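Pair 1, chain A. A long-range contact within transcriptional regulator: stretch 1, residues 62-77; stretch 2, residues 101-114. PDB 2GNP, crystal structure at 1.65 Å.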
# COMPACT_ATOMS: atom_id res chain seq x y z
N GLY A 62 -10.25 -0.86 -3.14
CA GLY A 62 -9.62 0.31 -2.44
C GLY A 62 -8.20 0.61 -2.95
O GLY A 62 -7.45 -0.31 -3.22
N PHE A 63 -7.85 1.90 -3.07
CA PHE A 63 -6.47 2.26 -3.46
C PHE A 63 -5.87 3.12 -2.36
O PHE A 63 -6.61 3.93 -1.74
CB PHE A 63 -6.48 3.13 -4.72
CG PHE A 63 -6.15 2.34 -5.96
CD1 PHE A 63 -7.01 1.36 -6.38
CD2 PHE A 63 -4.93 2.51 -6.63
CE1 PHE A 63 -6.71 0.59 -7.50
CE2 PHE A 63 -4.60 1.72 -7.77
CZ PHE A 63 -5.50 0.78 -8.19
N SER A 64 -4.56 2.99 -2.15
CA SER A 64 -3.80 4.02 -1.41
C SER A 64 -3.17 4.99 -2.45
O SER A 64 -3.75 5.32 -3.50
CB SER A 64 -2.80 3.41 -0.41
OG SER A 64 -2.33 4.36 0.49
N TRP A 65 -1.97 5.49 -2.12
CA TRP A 65 -1.43 6.65 -2.78
C TRP A 65 -0.00 6.30 -3.23
O TRP A 65 0.54 5.26 -2.83
CB TRP A 65 -1.45 7.87 -1.79
CG TRP A 65 -0.53 7.68 -0.57
CD1 TRP A 65 -0.78 6.99 0.58
CD2 TRP A 65 0.79 8.19 -0.46
NE1 TRP A 65 0.34 7.03 1.41
CE2 TRP A 65 1.31 7.77 0.79
CE3 TRP A 65 1.59 8.96 -1.29
CZ2 TRP A 65 2.59 8.11 1.21
CZ3 TRP A 65 2.87 9.31 -0.88
CH2 TRP A 65 3.36 8.89 0.37
N GLY A 66 0.58 7.12 -4.09
CA GLY A 66 2.00 6.97 -4.40
C GLY A 66 2.52 6.54 -5.75
O GLY A 66 1.76 6.17 -6.67
N LYS A 67 3.86 6.62 -5.87
CA LYS A 67 4.53 6.36 -7.16
C LYS A 67 4.34 4.97 -7.72
O LYS A 67 4.05 4.83 -8.89
CB LYS A 67 6.04 6.69 -7.12
CG LYS A 67 6.79 6.44 -8.46
CD LYS A 67 8.33 6.69 -8.25
CE LYS A 67 9.16 6.54 -9.52
NZ LYS A 67 9.30 5.14 -10.01
N SER A 68 4.56 3.93 -6.90
CA SER A 68 4.38 2.55 -7.37
C SER A 68 2.98 2.34 -7.96
O SER A 68 2.82 1.72 -9.02
CB SER A 68 4.58 1.54 -6.21
OG SER A 68 5.97 1.42 -5.87
N LEU A 69 1.99 2.96 -7.32
CA LEU A 69 0.62 2.75 -7.80
C LEU A 69 0.40 3.53 -9.09
O LEU A 69 -0.21 3.02 -10.04
CB LEU A 69 -0.39 3.15 -6.72
CG LEU A 69 -0.35 2.22 -5.51
CD1 LEU A 69 -1.63 2.41 -4.69
CD2 LEU A 69 0.03 0.78 -5.85
N SER A 70 0.89 4.77 -9.11
CA SER A 70 0.73 5.59 -10.32
C SER A 70 1.37 4.87 -11.51
O SER A 70 0.81 4.80 -12.60
CB SER A 70 1.32 6.97 -10.11
OG SER A 70 1.21 7.73 -11.32
N ASN A 71 2.54 4.31 -11.27
CA ASN A 71 3.28 3.61 -12.34
C ASN A 71 2.52 2.39 -12.87
O ASN A 71 2.57 2.06 -14.06
CB ASN A 71 4.68 3.24 -11.84
CG ASN A 71 5.60 4.46 -11.61
OD1 ASN A 71 5.36 5.61 -12.08
ND2 ASN A 71 6.70 4.20 -10.91
N LEU A 72 1.79 1.67 -12.00
CA LEU A 72 1.08 0.53 -12.50
C LEU A 72 -0.18 0.99 -13.21
O LEU A 72 -0.50 0.45 -14.26
CB LEU A 72 0.83 -0.51 -11.39
CG LEU A 72 -0.45 -0.63 -10.61
CD1 LEU A 72 -1.69 -1.01 -11.48
CD2 LEU A 72 -0.23 -1.66 -9.42
N VAL A 73 -0.86 2.00 -12.64
CA VAL A 73 -2.07 2.53 -13.26
C VAL A 73 -1.79 3.01 -14.71
O VAL A 73 -2.58 2.78 -15.63
CB VAL A 73 -2.73 3.64 -12.42
CG1 VAL A 73 -3.92 4.22 -13.21
CG2 VAL A 73 -3.29 3.01 -11.12
N ASP A 74 -0.67 3.65 -14.89
CA ASP A 74 -0.30 4.14 -16.25
C ASP A 74 -0.29 2.98 -17.27
O ASP A 74 -0.68 3.13 -18.47
CB ASP A 74 1.10 4.74 -16.22
CG ASP A 74 1.15 6.14 -15.65
OD1 ASP A 74 0.11 6.78 -15.41
OD2 ASP A 74 2.30 6.63 -15.46
N LEU A 75 0.17 1.80 -16.82
CA LEU A 75 0.31 0.66 -17.76
C LEU A 75 -0.85 -0.26 -17.92
O LEU A 75 -0.94 -1.01 -18.93
CB LEU A 75 1.53 -0.17 -17.39
CG LEU A 75 2.87 0.56 -17.29
CD1 LEU A 75 3.96 -0.46 -16.99
CD2 LEU A 75 3.20 1.35 -18.60
N ILE A 76 -1.76 -0.28 -16.94
CA ILE A 76 -2.77 -1.30 -16.96
C ILE A 76 -3.72 -1.14 -18.16
O ILE A 76 -4.10 0.01 -18.50
CB ILE A 76 -3.56 -1.34 -15.60
CG1 ILE A 76 -4.38 -2.62 -15.48
CG2 ILE A 76 -4.45 -0.08 -15.46
CD1 ILE A 76 -4.90 -2.83 -14.03
N HIS A 77 -4.13 -2.27 -18.74
CA HIS A 77 -5.06 -2.26 -19.90
C HIS A 77 -6.49 -2.23 -19.44
O HIS A 77 -6.87 -2.93 -18.48
CB HIS A 77 -4.85 -3.48 -20.83
CG HIS A 77 -5.47 -3.28 -22.18
ND1 HIS A 77 -6.77 -3.64 -22.48
CD2 HIS A 77 -4.98 -2.68 -23.29
CE1 HIS A 77 -7.05 -3.27 -23.71
NE2 HIS A 77 -5.98 -2.70 -24.24
N HIS A 101 -1.69 11.18 -6.26
CA HIS A 101 -2.71 11.42 -5.25
C HIS A 101 -3.79 10.30 -5.32
O HIS A 101 -4.17 9.90 -6.46
CB HIS A 101 -3.41 12.75 -5.54
CG HIS A 101 -4.45 13.08 -4.53
ND1 HIS A 101 -4.19 13.89 -3.44
CD2 HIS A 101 -5.72 12.65 -4.40
CE1 HIS A 101 -5.29 13.98 -2.71
NE2 HIS A 101 -6.22 13.22 -3.26
N VAL A 102 -4.31 9.84 -4.16
CA VAL A 102 -5.36 8.72 -4.22
C VAL A 102 -6.52 9.08 -5.16
O VAL A 102 -7.03 8.22 -5.90
CB VAL A 102 -5.89 8.28 -2.83
CG1 VAL A 102 -6.69 9.42 -2.14
CG2 VAL A 102 -6.63 6.98 -2.88
N ASN A 103 -7.00 10.32 -5.11
CA ASN A 103 -8.19 10.66 -5.93
C ASN A 103 -7.84 10.64 -7.42
O ASN A 103 -8.69 10.26 -8.24
CB ASN A 103 -8.73 12.03 -5.55
CG ASN A 103 -9.36 12.03 -4.17
OD1 ASN A 103 -9.74 10.98 -3.62
ND2 ASN A 103 -9.49 13.23 -3.61
N THR A 104 -6.63 11.06 -7.77
CA THR A 104 -6.14 10.91 -9.13
C THR A 104 -6.12 9.45 -9.61
O THR A 104 -6.54 9.12 -10.73
CB THR A 104 -4.76 11.54 -9.38
OG1 THR A 104 -4.83 12.93 -9.10
CG2 THR A 104 -4.35 11.35 -10.88
N LEU A 105 -5.58 8.58 -8.75
CA LEU A 105 -5.50 7.17 -9.11
C LEU A 105 -6.87 6.59 -9.25
O LEU A 105 -7.13 5.81 -10.15
CB LEU A 105 -4.71 6.40 -8.03
CG LEU A 105 -3.26 6.85 -7.84
CD1 LEU A 105 -2.62 6.12 -6.66
CD2 LEU A 105 -2.46 6.70 -9.17
N ILE A 106 -7.76 6.85 -8.28
CA ILE A 106 -9.14 6.34 -8.44
C ILE A 106 -9.78 6.83 -9.78
O ILE A 106 -10.36 6.04 -10.52
CB ILE A 106 -9.95 6.85 -7.25
CG1 ILE A 106 -9.53 6.08 -5.99
CG2 ILE A 106 -11.46 6.75 -7.46
CD1 ILE A 106 -10.07 6.72 -4.68
N TYR A 107 -9.66 8.11 -10.08
CA TYR A 107 -10.19 8.62 -11.37
C TYR A 107 -9.62 7.87 -12.59
O TYR A 107 -10.39 7.42 -13.50
CB TYR A 107 -9.92 10.13 -11.50
CG TYR A 107 -10.48 10.61 -12.83
CD1 TYR A 107 -11.85 10.52 -13.08
CD2 TYR A 107 -9.64 11.10 -13.83
CE1 TYR A 107 -12.39 10.94 -14.28
CE2 TYR A 107 -10.17 11.53 -15.05
CZ TYR A 107 -11.54 11.43 -15.27
OH TYR A 107 -12.08 11.83 -16.48
N GLU A 108 -8.29 7.70 -12.58
CA GLU A 108 -7.63 7.03 -13.73
C GLU A 108 -8.12 5.59 -13.87
O GLU A 108 -8.34 5.09 -15.00
CB GLU A 108 -6.12 7.14 -13.67
CG GLU A 108 -5.66 8.59 -13.80
CD GLU A 108 -5.97 9.27 -15.14
OE1 GLU A 108 -6.41 8.63 -16.14
OE2 GLU A 108 -5.74 10.50 -15.21
N MSE A 109 -8.25 4.91 -12.73
CA MSE A 109 -8.74 3.52 -12.76
C MSE A 109 -10.20 3.50 -13.25
O MSE A 109 -10.61 2.60 -14.00
CB MSE A 109 -8.60 2.86 -11.38
CG MSE A 109 -7.16 2.59 -10.99
SE MSE A 109 -6.49 1.05 -12.10
CE MSE A 109 -7.64 -0.40 -11.37
N SER A 110 -11.00 4.49 -12.81
CA SER A 110 -12.39 4.59 -13.24
C SER A 110 -12.50 4.66 -14.77
O SER A 110 -13.46 4.07 -15.32
CB SER A 110 -13.12 5.78 -12.56
OG SER A 110 -12.83 6.99 -13.25
N ARG A 111 -11.55 5.36 -15.42
CA ARG A 111 -11.51 5.47 -16.87
C ARG A 111 -11.29 4.13 -17.55
O ARG A 111 -11.86 3.88 -18.63
CB ARG A 111 -10.46 6.49 -17.32
CG ARG A 111 -10.76 7.91 -16.86
CD ARG A 111 -9.70 8.85 -17.43
NE ARG A 111 -9.86 8.98 -18.88
CZ ARG A 111 -8.92 9.41 -19.72
NH1 ARG A 111 -7.70 9.72 -19.26
NH2 ARG A 111 -9.18 9.51 -21.01
N LYS A 112 -10.45 3.30 -16.94
CA LYS A 112 -10.04 2.06 -17.58
C LYS A 112 -11.00 0.91 -17.29
O LYS A 112 -11.09 -0.02 -18.06
CB LYS A 112 -8.62 1.71 -17.19
CG LYS A 112 -7.65 2.61 -17.96
CD LYS A 112 -6.23 2.26 -17.76
CE LYS A 112 -5.30 2.97 -18.77
NZ LYS A 112 -3.93 2.78 -18.26
N PHE A 113 -11.75 1.00 -16.18
CA PHE A 113 -12.62 -0.09 -15.77
C PHE A 113 -14.10 0.33 -15.63
O PHE A 113 -14.94 -0.43 -15.13
CB PHE A 113 -12.07 -0.72 -14.47
CG PHE A 113 -10.75 -1.38 -14.67
CD1 PHE A 113 -10.69 -2.74 -15.10
CD2 PHE A 113 -9.57 -0.68 -14.49
CE1 PHE A 113 -9.42 -3.33 -15.32
CE2 PHE A 113 -8.32 -1.21 -14.73
CZ PHE A 113 -8.22 -2.57 -15.14
N HIS A 114 -14.36 1.56 -16.08
CA HIS A 114 -15.64 2.22 -16.05
C HIS A 114 -16.32 2.03 -14.73
O HIS A 114 -17.46 1.61 -14.65
CB HIS A 114 -16.52 1.76 -17.19
CG HIS A 114 -16.16 2.40 -18.48
ND1 HIS A 114 -16.65 3.64 -18.85
CD2 HIS A 114 -15.26 2.03 -19.42
CE1 HIS A 114 -16.12 3.97 -20.02
NE2 HIS A 114 -15.27 3.02 -20.38

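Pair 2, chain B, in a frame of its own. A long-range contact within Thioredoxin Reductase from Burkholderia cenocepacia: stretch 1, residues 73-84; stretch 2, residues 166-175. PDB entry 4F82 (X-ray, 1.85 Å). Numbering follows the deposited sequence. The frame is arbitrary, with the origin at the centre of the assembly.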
# COMPACT_ATOMS: atom_id res chain seq x y z
N GLU B 73 -23.09 -2.35 -0.79
CA GLU B 73 -24.42 -2.66 -1.30
C GLU B 73 -25.33 -3.29 -0.25
O GLU B 73 -26.54 -2.99 -0.21
CB GLU B 73 -24.32 -3.51 -2.57
CG GLU B 73 -24.01 -2.65 -3.80
CD GLU B 73 -23.43 -3.44 -4.96
OE1 GLU B 73 -23.72 -4.66 -5.08
OE2 GLU B 73 -22.66 -2.86 -5.76
N HIS B 74 -24.75 -4.14 0.61
CA HIS B 74 -25.52 -4.85 1.63
C HIS B 74 -25.54 -4.11 2.97
O HIS B 74 -26.10 -4.60 3.94
CB HIS B 74 -24.93 -6.26 1.89
CG HIS B 74 -25.31 -7.29 0.87
ND1 HIS B 74 -24.78 -7.31 -0.40
CD2 HIS B 74 -26.14 -8.36 0.96
CE1 HIS B 74 -25.29 -8.35 -1.07
NE2 HIS B 74 -26.10 -9.00 -0.26
N ALA B 75 -24.93 -2.93 3.06
CA ALA B 75 -24.73 -2.37 4.39
C ALA B 75 -26.05 -2.11 5.11
O ALA B 75 -26.17 -2.37 6.32
CB ALA B 75 -23.87 -1.12 4.34
N GLU B 76 -27.06 -1.61 4.39
CA GLU B 76 -28.39 -1.39 4.98
C GLU B 76 -29.02 -2.68 5.54
O GLU B 76 -29.53 -2.68 6.65
CB GLU B 76 -29.36 -0.71 3.99
N GLN B 77 -28.96 -3.77 4.78
CA GLN B 77 -29.53 -5.03 5.26
C GLN B 77 -28.76 -5.56 6.46
O GLN B 77 -29.37 -6.06 7.41
CB GLN B 77 -29.55 -6.09 4.16
CG GLN B 77 -30.35 -5.72 2.94
CD GLN B 77 -29.93 -6.56 1.75
OE1 GLN B 77 -29.16 -6.11 0.90
NE2 GLN B 77 -30.41 -7.78 1.70
N LEU B 78 -27.43 -5.45 6.44
CA LEU B 78 -26.65 -5.96 7.57
C LEU B 78 -26.97 -5.15 8.81
O LEU B 78 -27.17 -5.73 9.86
CB LEU B 78 -25.12 -6.01 7.28
CG LEU B 78 -24.66 -7.00 6.21
CD1 LEU B 78 -23.30 -6.63 5.64
CD2 LEU B 78 -24.63 -8.43 6.78
N ARG B 79 -27.12 -3.83 8.69
CA ARG B 79 -27.48 -3.03 9.86
C ARG B 79 -28.90 -3.30 10.38
O ARG B 79 -29.10 -3.36 11.59
CB ARG B 79 -27.21 -1.53 9.61
CG ARG B 79 -25.68 -1.27 9.66
CD ARG B 79 -25.21 -0.06 8.90
NE ARG B 79 -25.28 1.26 9.56
CZ ARG B 79 -25.30 1.54 10.87
NH1 ARG B 79 -25.28 0.59 11.81
NH2 ARG B 79 -25.35 2.81 11.26
N ALA B 80 -29.85 -3.54 9.48
CA ALA B 80 -31.22 -3.94 9.88
C ALA B 80 -31.19 -5.26 10.66
O ALA B 80 -32.06 -5.48 11.49
CB ALA B 80 -32.18 -4.07 8.65
N ALA B 81 -30.22 -6.12 10.37
CA ALA B 81 -30.13 -7.43 11.03
C ALA B 81 -29.42 -7.35 12.37
O ALA B 81 -29.22 -8.37 13.02
CB ALA B 81 -29.46 -8.49 10.12
N GLY B 82 -28.96 -6.16 12.75
CA GLY B 82 -28.32 -5.93 14.04
C GLY B 82 -26.81 -5.75 14.05
O GLY B 82 -26.19 -5.65 15.12
N ILE B 83 -26.20 -5.69 12.87
CA ILE B 83 -24.76 -5.40 12.82
C ILE B 83 -24.54 -3.91 13.02
O ILE B 83 -25.14 -3.08 12.32
CB ILE B 83 -24.13 -5.84 11.44
CG1 ILE B 83 -24.29 -7.36 11.23
CG2 ILE B 83 -22.65 -5.33 11.30
CD1 ILE B 83 -23.54 -8.26 12.27
N ASP B 84 -23.65 -3.56 13.95
CA ASP B 84 -23.40 -2.16 14.29
C ASP B 84 -22.43 -1.50 13.35
O ASP B 84 -22.64 -0.33 12.95
CB ASP B 84 -22.84 -2.06 15.71
CG ASP B 84 -23.87 -2.42 16.75
OD1 ASP B 84 -24.99 -1.87 16.65
OD2 ASP B 84 -23.57 -3.24 17.66
N ASP B 166 -17.88 -13.04 0.87
CA ASP B 166 -18.71 -12.00 0.27
C ASP B 166 -19.89 -11.64 1.19
O ASP B 166 -20.31 -12.44 2.04
CB ASP B 166 -19.27 -12.50 -1.06
CG ASP B 166 -20.14 -13.73 -0.89
OD1 ASP B 166 -19.60 -14.82 -0.55
OD2 ASP B 166 -21.38 -13.59 -1.08
N ALA B 167 -20.43 -10.44 1.01
CA ALA B 167 -21.51 -9.93 1.89
C ALA B 167 -22.75 -10.82 1.85
O ALA B 167 -23.36 -11.10 2.91
CB ALA B 167 -21.87 -8.49 1.52
N ALA B 168 -23.14 -11.30 0.65
CA ALA B 168 -24.29 -12.24 0.57
C ALA B 168 -24.16 -13.45 1.51
O ALA B 168 -25.11 -13.79 2.22
CB ALA B 168 -24.53 -12.72 -0.86
N SER B 169 -22.99 -14.10 1.51
CA SER B 169 -22.76 -15.25 2.36
C SER B 169 -22.83 -14.88 3.84
O SER B 169 -23.37 -15.64 4.63
CB SER B 169 -21.39 -15.88 2.10
OG SER B 169 -21.30 -16.31 0.76
N VAL B 170 -22.26 -13.74 4.21
CA VAL B 170 -22.32 -13.29 5.58
C VAL B 170 -23.75 -13.03 6.06
O VAL B 170 -24.16 -13.49 7.15
CB VAL B 170 -21.42 -12.07 5.77
CG1 VAL B 170 -21.69 -11.43 7.11
CG2 VAL B 170 -19.99 -12.52 5.67
N LEU B 171 -24.54 -12.34 5.25
CA LEU B 171 -25.92 -12.07 5.61
C LEU B 171 -26.65 -13.40 5.79
O LEU B 171 -27.45 -13.56 6.75
CB LEU B 171 -26.60 -11.23 4.51
CG LEU B 171 -28.06 -10.83 4.81
CD1 LEU B 171 -28.12 -10.01 6.10
CD2 LEU B 171 -28.67 -10.08 3.64
N ALA B 172 -26.36 -14.36 4.91
CA ALA B 172 -27.03 -15.67 4.94
C ALA B 172 -26.66 -16.48 6.17
O ALA B 172 -27.38 -17.42 6.52
CB ALA B 172 -26.73 -16.48 3.67
N THR B 173 -25.55 -16.13 6.81
CA THR B 173 -25.04 -16.97 7.90
C THR B 173 -25.04 -16.26 9.25
O THR B 173 -24.44 -16.75 10.23
CB THR B 173 -23.61 -17.49 7.59
OG1 THR B 173 -22.80 -16.39 7.15
CG2 THR B 173 -23.66 -18.59 6.52
N LEU B 174 -25.70 -15.10 9.31
CA LEU B 174 -25.91 -14.46 10.61
C LEU B 174 -26.80 -15.39 11.40
O LEU B 174 -27.65 -16.07 10.82
CB LEU B 174 -26.62 -13.13 10.45
CG LEU B 174 -25.80 -12.09 9.70
CD1 LEU B 174 -26.60 -10.82 9.63
CD2 LEU B 174 -24.45 -11.84 10.41
N THR B 175 -26.63 -15.45 12.71
CA THR B 175 -27.44 -16.39 13.45
C THR B 175 -28.15 -15.78 14.61
O THR B 175 -27.75 -14.75 15.16
CB THR B 175 -26.65 -17.58 14.02
OG1 THR B 175 -26.05 -17.21 15.26
CG2 THR B 175 -25.59 -18.11 13.01

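Both pairs set two helices side by side, running in nearly the same direction. In pair 1 the N-to-C directions differ by 18° and the axes approach to 10.0 Å. In pair 2 the values are 10° and 10.3 Å. Fourteen central residues superpose with an RMSD of 0.5 Å. The matched positions run from G66(A) = H74(B) to D74(A) = G82(B) in the first stretch. In the second they run from H101(A) = A167(B) to E108(A) = L174(B), with R111(A) = T175(B) a looser match.

The central match on the second helix is L105(A) = L171(B). Both leucines point toward the first stretch, and each has the largest covered area in its own stretch. Their rotamers differ. L105(A) is m,t and L171(B) is t,p, so their side-chain centres lie 1.9 Å apart. L105(A) CD1 lies 3.7 Å from L69(A) CB, and L105(A) CD2 lies 3.6 Å from S70(A) CA. In pair 2 the positions of L69(A) and S70(A) hold Q77(B) and L78(B). L171(B) CD2 lies 3.5 Å from Q77(B) NE2, while L171(B) CD1 lies 3.9 Å from L78(B) CD2. At S70(A) the leucine methyl lies against the backbone, with S70(A) CB 3.9 Å from L105(A) CD2. At the matching place L78(B) meets its neighbour with a methyl of its own.

The match G66(A) = H74(B) differs more. G66(A) is the N-cap just before its helix; H74(B) lies in a helix that begins earlier in the chain. G66(A) has no side chain, and its backbone angles by themselves call for glycine. L105(A) CD1 lies 4.2 Å from G66(A) N. The CA-to-CB bond of H74(B) points toward the second stretch, and its imidazole packs against it. A167(B) CB sits over one face of the H74(B) ring, 4.0 Å from the centroid of that ring, in a CH-pi contact. L171(B) CD2 lies at the ring edge, 4.1 Å from H74(B) CD2.

Further along, V73(A) = A81(B) faces E108(A) = L174(B). V73(A) CG1 packs on E108(A) CB at 3.7 Å, so a charged residue contributes its aliphatic base. The end of E108(A) leads away, and its OE1 forms a salt bridge with R111(A) NH1 at 3.5 Å. In pair 2 the pairing is wholly apolar: A81(B) CB lies 3.7 Å from L174(B) CD1. The CA-to-CB bonds of A81(B) and L174(B) each point toward the other stretch.

F63(A), M109(A), K112(A) and I76(A) have no listed counterparts in pair 2. In pair 1, F63(A) CZ lies 3.7 Å from CG of the selenomethionine M109(A), and V73(A) CG2 lies 3.9 Å from M109(A) SE. K112(A) NZ donates to V73(A) O at 3.0 Å and to I76(A) O at 2.8 Å, with a weak bond to D74(A) O at 3.3 Å. The lysine thus binds carbonyls at the end of the first stretch.

Pair 2 has no hydrogen bonds across its stretches. Its first helix ends in a Schellman motif at G82(B), and I83(B) CD1 then packs on L174(B) CD2 at 4.1 Å. The contact buries 412 Å², against 726 Å² in pair 1.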